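Local coordinates for protein RsfP (Uncultured bacterium, PDB 4GLJ) that probably cleaves methylthioadenosine with phosphate, as a trimeric phosphorylase of the nucleoside phosphorylase superfamily, and binds the dye rhodamine B, at residues 75-78 with 79-83; 277-281 with 282-286. All blocks are in the same frame, centred on the assembly; numbering follows the deposited sequence.

Interaction 1 (75-78 with 79-83)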
loop_
_atom_site.group_PDB
_atom_site.type_symbol
_atom_site.label_atom_id
_atom_site.label_comp_id
_atom_site.label_asym_id
_atom_site.label_seq_id
_atom_site.Cartn_x
_atom_site.Cartn_y
_atom_site.Cartn_z
ATOM N N GLU A 75 -12.873 -1.811 7.321
ATOM C CA GLU A 75 -13.519 -0.737 8.036
ATOM C C GLU A 75 -13.633 -1.081 9.554
ATOM O O GLU A 75 -14.265 -0.360 10.323
ATOM C CB GLU A 75 -14.901 -0.406 7.413
ATOM C CG GLU A 75 -15.836 -1.578 7.658
ATOM C CD GLU A 75 -17.182 -1.395 6.892
ATOM O OE1 GLU A 75 -17.527 -0.240 6.516
ATOM O OE2 GLU A 75 -17.891 -2.392 6.748
ATOM N N VAL A 76 -13.037 -2.185 9.981
ATOM C CA VAL A 76 -13.100 -2.507 11.417
ATOM C C VAL A 76 -12.459 -1.346 12.206
ATOM O O VAL A 76 -11.343 -0.897 11.809
ATOM C CB VAL A 76 -12.397 -3.823 11.636
ATOM C CG1 VAL A 76 -12.138 -4.074 13.152
ATOM C CG2 VAL A 76 -13.250 -4.973 11.055
ATOM N N PRO A 77 -13.064 -0.902 13.330
ATOM C CA PRO A 77 -12.408 0.190 14.010
ATOM C C PRO A 77 -11.283 -0.376 14.928
ATOM O O PRO A 77 -11.423 -0.441 16.199
ATOM C CB PRO A 77 -13.565 0.802 14.849
ATOM C CG PRO A 77 -14.376 -0.431 15.266
ATOM C CD PRO A 77 -14.281 -1.355 14.064
ATOM N N TYR A 78 -10.136 -0.674 14.316
ATOM C CA TYR A 78 -9.058 -1.344 15.090
ATOM C C TYR A 78 -8.576 -0.503 16.272
ATOM O O TYR A 78 -8.320 -1.084 17.310
ATOM C CB TYR A 78 -7.862 -1.600 14.134
ATOM C CG TYR A 78 -8.196 -2.649 13.104
ATOM C CD1 TYR A 78 -8.170 -3.980 13.420
ATOM C CD2 TYR A 78 -8.608 -2.248 11.818
ATOM C CE1 TYR A 78 -8.528 -4.926 12.464
ATOM C CE2 TYR A 78 -8.981 -3.200 10.864
ATOM C CZ TYR A 78 -8.999 -4.488 11.218
ATOM O OH TYR A 78 -9.329 -5.428 10.307
ATOM N N ARG A 79 -8.381 0.806 16.121
ATOM C CA ARG A 79 -7.913 1.648 17.202
ATOM C C ARG A 79 -8.890 1.743 18.373
ATOM O O ARG A 79 -8.486 1.540 19.460
ATOM C CB ARG A 79 -7.563 3.045 16.693
ATOM C CG ARG A 79 -6.228 3.203 15.989
ATOM C CD ARG A 79 -6.024 4.607 15.462
ATOM N NE ARG A 79 -7.119 4.993 14.615
ATOM C CZ ARG A 79 -7.399 6.217 14.219
ATOM N NH1 ARG A 79 -6.658 7.238 14.561
ATOM N NH2 ARG A 79 -8.439 6.394 13.460
ATOM N N ALA A 80 -10.178 1.973 18.120
ATOM C CA ALA A 80 -11.226 1.822 19.182
ATOM C C ALA A 80 -11.259 0.507 19.891
ATOM O O ALA A 80 -11.391 0.480 21.109
ATOM C CB ALA A 80 -12.622 2.233 18.659
ATOM N N ASN A 81 -11.150 -0.600 19.171
ATOM C CA ASN A 81 -11.220 -1.929 19.791
ATOM C C ASN A 81 -10.055 -2.156 20.772
ATOM O O ASN A 81 -10.263 -2.611 21.892
ATOM C CB ASN A 81 -11.143 -3.011 18.705
ATOM C CG ASN A 81 -12.424 -3.095 17.857
ATOM O OD1 ASN A 81 -13.463 -2.517 18.257
ATOM N ND2 ASN A 81 -12.385 -3.851 16.737
ATOM N N ILE A 82 -8.851 -1.775 20.348
ATOM C CA ILE A 82 -7.652 -2.045 21.166
ATOM C C ILE A 82 -7.696 -1.042 22.273
ATOM O O ILE A 82 -7.413 -1.399 23.402
ATOM C CB ILE A 82 -6.356 -1.915 20.259
ATOM C CG1 ILE A 82 -6.243 -3.109 19.289
ATOM C CG2 ILE A 82 -5.102 -1.855 21.134
ATOM C CD1 ILE A 82 -6.297 -4.502 19.912
ATOM N N TYR A 83 -8.094 0.222 22.002
ATOM C CA TYR A 83 -8.122 1.212 23.064
ATOM C C TYR A 83 -9.133 0.769 24.161
ATOM O O TYR A 83 -8.878 0.838 25.393
ATOM C CB TYR A 83 -8.539 2.590 22.551
ATOM C CG TYR A 83 -8.268 3.728 23.551
ATOM C CD1 TYR A 83 -7.069 4.451 23.513
ATOM C CD2 TYR A 83 -9.199 4.077 24.555
ATOM C CE1 TYR A 83 -6.816 5.494 24.428
ATOM C CE2 TYR A 83 -8.952 5.112 25.476
ATOM C CZ TYR A 83 -7.747 5.806 25.396
ATOM O OH TYR A 83 -7.456 6.802 26.309
#

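Interaction 2 (277-281 with 282-286). With RHB (N-[9-(2-carboxyphenyl)-6-(diethylamino)-3H-xanthen-3-ylidene]-N-ethylethanaminium), chain B.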
loop_
_atom_site.group_PDB
_atom_site.type_symbol
_atom_site.label_atom_id
_atom_site.label_comp_id
_atom_site.label_asym_id
_atom_site.label_seq_id
_atom_site.Cartn_x
_atom_site.Cartn_y
_atom_site.Cartn_z
ATOM N N LEU A 277 8.841 5.508 22.954
ATOM C CA LEU A 277 8.155 6.801 22.916
ATOM C C LEU A 277 9.188 7.887 22.700
ATOM O O LEU A 277 10.166 7.964 23.435
ATOM C CB LEU A 277 7.395 7.023 24.252
ATOM C CG LEU A 277 6.474 8.240 24.419
ATOM C CD1 LEU A 277 5.390 8.367 23.365
ATOM C CD2 LEU A 277 5.814 8.282 25.827
ATOM N N VAL A 278 9.045 8.717 21.682
ATOM C CA VAL A 278 10.054 9.754 21.439
ATOM C C VAL A 278 9.620 11.048 22.140
ATOM O O VAL A 278 10.451 11.747 22.735
ATOM C CB VAL A 278 10.270 10.000 19.920
ATOM C CG1 VAL A 278 11.125 11.220 19.660
ATOM C CG2 VAL A 278 10.883 8.770 19.215
ATOM N N THR A 279 8.337 11.376 22.076
ATOM C CA THR A 279 7.836 12.625 22.638
ATOM C C THR A 279 7.635 12.418 24.133
ATOM O O THR A 279 6.808 11.604 24.505
ATOM C CB THR A 279 6.441 12.953 22.052
ATOM O OG1 THR A 279 6.517 12.909 20.636
ATOM C CG2 THR A 279 5.894 14.335 22.565
ATOM N N PRO A 280 8.343 13.196 24.988
ATOM C CA PRO A 280 8.091 13.126 26.437
ATOM C C PRO A 280 6.631 13.480 26.742
ATOM O O PRO A 280 6.064 14.371 26.110
ATOM C CB PRO A 280 9.012 14.209 27.014
ATOM C CG PRO A 280 10.080 14.392 25.980
ATOM C CD PRO A 280 9.363 14.204 24.652
ATOM N N VAL A 281 6.020 12.778 27.690
ATOM C CA VAL A 281 4.632 13.077 28.057
ATOM C C VAL A 281 4.478 14.587 28.414
ATOM O O VAL A 281 3.487 15.227 28.054
ATOM C CB VAL A 281 4.111 12.082 29.141
ATOM C CG1 VAL A 281 2.895 12.611 29.905
ATOM C CG2 VAL A 281 3.810 10.731 28.496
ATOM N N GLU A 282 5.497 15.179 29.047
ATOM C CA GLU A 282 5.426 16.600 29.459
ATOM C C GLU A 282 5.454 17.544 28.268
ATOM O O GLU A 282 5.038 18.685 28.398
ATOM C CB GLU A 282 6.534 16.966 30.460
ATOM C CG GLU A 282 7.852 16.265 30.202
ATOM C CD GLU A 282 7.860 14.894 30.852
ATOM O OE1 GLU A 282 7.886 13.866 30.117
ATOM O OE2 GLU A 282 7.789 14.842 32.110
ATOM N N ALA A 283 5.894 17.049 27.110
ATOM C CA ALA A 283 5.910 17.794 25.857
ATOM C C ALA A 283 4.576 17.667 25.091
ATOM O O ALA A 283 4.389 18.383 24.130
ATOM C CB ALA A 283 7.054 17.300 24.949
ATOM N N MET A 284 3.661 16.761 25.461
ATOM C CA MET A 284 2.422 16.619 24.665
ATOM C C MET A 284 1.427 17.736 24.940
ATOM O O MET A 284 1.371 18.225 26.052
ATOM C CB MET A 284 1.767 15.282 24.896
ATOM C CG MET A 284 2.684 14.121 24.437
ATOM S SD MET A 284 1.980 12.618 25.080
ATOM C CE MET A 284 3.239 11.355 24.627
ATOM N N SER A 285 0.601 18.091 23.962
ATOM C CA SER A 285 -0.507 18.991 24.240
ATOM C C SER A 285 -1.569 18.312 25.106
ATOM O O SER A 285 -1.580 17.047 25.207
ATOM C CB SER A 285 -1.148 19.420 22.917
ATOM O OG SER A 285 -1.796 18.323 22.314
ATOM N N ALA A 286 -2.452 19.113 25.698
ATOM C CA ALA A 286 -3.591 18.573 26.524
ATOM C C ALA A 286 -4.432 17.616 25.656
ATOM O O ALA A 286 -4.940 16.534 26.102
ATOM C CB ALA A 286 -4.472 19.675 27.056
HETATM O O2 RHB B . 13.627 8.177 20.677
HETATM C C26 RHB B . 13.632 6.995 21.072
HETATM C C19 RHB B . 13.746 5.866 20.101
HETATM C C14 RHB B . 14.043 5.966 18.743
HETATM C C15 RHB B . 14.126 4.794 18.003
HETATM C C16 RHB B . 13.918 3.546 18.558
HETATM C C17 RHB B . 13.615 3.453 19.894
HETATM C C18 RHB B . 13.543 4.614 20.648
HETATM C C9 RHB B . 14.306 7.202 17.940
HETATM C C8 RHB B . 14.110 7.087 16.463
HETATM C C13 RHB B . 13.692 5.906 15.867
HETATM C C12 RHB B . 13.504 5.797 14.486
HETATM C C11 RHB B . 13.704 6.893 13.676
HETATM N N1 RHB B . 13.579 6.805 12.271
HETATM C C35 RHB B . 14.221 5.514 11.961
HETATM C C36 RHB B . 15.492 5.457 12.793
HETATM C C22 RHB B . 12.249 6.953 11.613
HETATM C C23 RHB B . 11.989 8.428 11.271
HETATM C C10 RHB B . 14.153 8.057 14.283
HETATM C C7 RHB B . 14.338 8.167 15.656
HETATM O O1 RHB B . 14.754 9.355 16.199
HETATM C C1 RHB B . 14.972 9.549 17.537
HETATM C C2 RHB B . 14.773 8.528 18.457
HETATM C C6 RHB B . 15.391 10.803 17.954
HETATM C C5 RHB B . 15.620 11.069 19.290
HETATM C C4 RHB B . 15.424 10.061 20.225
HETATM C C3 RHB B . 15.004 8.794 19.811
HETATM N N2 RHB B . 16.061 12.353 19.661
HETATM C C24 RHB B . 15.036 13.388 19.420
HETATM C C25 RHB B . 15.732 14.718 19.215
HETATM C C33 RHB B . 16.523 12.359 21.065
HETATM C C34 RHB B . 17.533 13.476 21.240
HETATM O O3 RHB B . 13.582 6.709 22.283
#

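Interaction 1 (75-78 with 79-83)
N81 turns its side chain back over the start of its own helix, so that the amide lies against V76 and P77. With CG beside the backbone N (chi1 -72°), ND2 comes to 3.6 Å from CG1 of V76, the two side chains crossing at about a right angle. OD1 approaches the proline ring obliquely, 3.8 Å from CG of P77. That oxygen accepts a hydrogen bond from the backbone N of S46, which, with a further hydrogen bond made by ND2 elsewhere, helps set the turn of the amide. A leucine in its place would probably leave the S46 amide without this acceptor and let the neighbouring loop shift against P77. The same V76 methyl also meets Y78: CG1 sits 3.7 Å above the centre of the tyrosine ring, a CH-pi type of approach. The phenol OH of Y78 is hydrogen-bonded to the backbone O of P73. P77 occupies the N-cap position and centres an inverse gamma turn, in which the bond from Y78 N to V76 O is weak. Its carbonyl then accepts the first i+4 helix bond, with N81 N at 3.0 Å from P77 O, followed by I82 N at 3.2 Å from Y78 O. Beside the first of these bonds, CB of P77 and CB of A80 touch at 4.2 Å. The contact thus forms the N-terminal turn of helix 78-87, entered from the loop that follows strand 57-63; Y78 packs on P202, E203 and L206 of helix 200-209, while P77 and N81 face the loop at P45 and S46.

Interaction 2 (277-281 with 282-286)
Two backbone hydrogen bonds, each spanning three residues, wind the chain from P280 to M284 into a short 3-10 turn. A283 N donates to P280 O at 2.9 Å, and M284 N donates to V281 O at 3.0 Å. Both donors stand well above the carbonyl planes, 58° out for the first and 62° for the second, so neither bond runs to a lone pair. T279, just ahead of the turn, has its hydroxyl bonded to the backbone N of V134; its methyl packs instead on the turn. That methyl, CG2, lies 3.7 Å from CG of M284, the side chains crossing at a slant, and also reaches CB of A283. Beyond CG the methionine is extended, which carries CE past V281 to the leucine. There CE meets CD1 of L277 tip to tip at 3.9 Å, with CG2 of V281 beside it at 4.0 Å; T279 O also borders the methyl. On the exposed side, A283 CB rests against P280 CD, and E282 folds back with its chain bent at chi2 so that OE1 lies 3.3 Å from CB of P280. V278 takes no part in the turn but points to a bound rhodamine B, its CG2 3.2 Å from the carboxyl oxygen O2 of this dye of chain B. The chemistry is therefore divided: main-chain bonds set the curvature, while contacts between M284 and its apolar neighbours hold the inner side of an otherwise exposed turn, without a salt bridge or side-chain hydrogen bond across it.

Interaction 1 comes first along the chain and closes long before interaction 2 opens. Their centres lie 23 Å apart on the same side of the chain's centre, and the nearest atoms are about 10 Å from each other, so they do not touch. Residues 75-83 form a buried entry to helix 78-87, whereas 277-286 make a surface turn between helices 237-263 and 286-291. The C-terminal region nevertheless comes back to the first helix, for the hydroxyl of Y83 bonds the backbone N of A294. One contact thus belongs to the packed core, with the side chain of Y78 about 8 Å from a bound dye, and the other to the periphery, beside another bound dye.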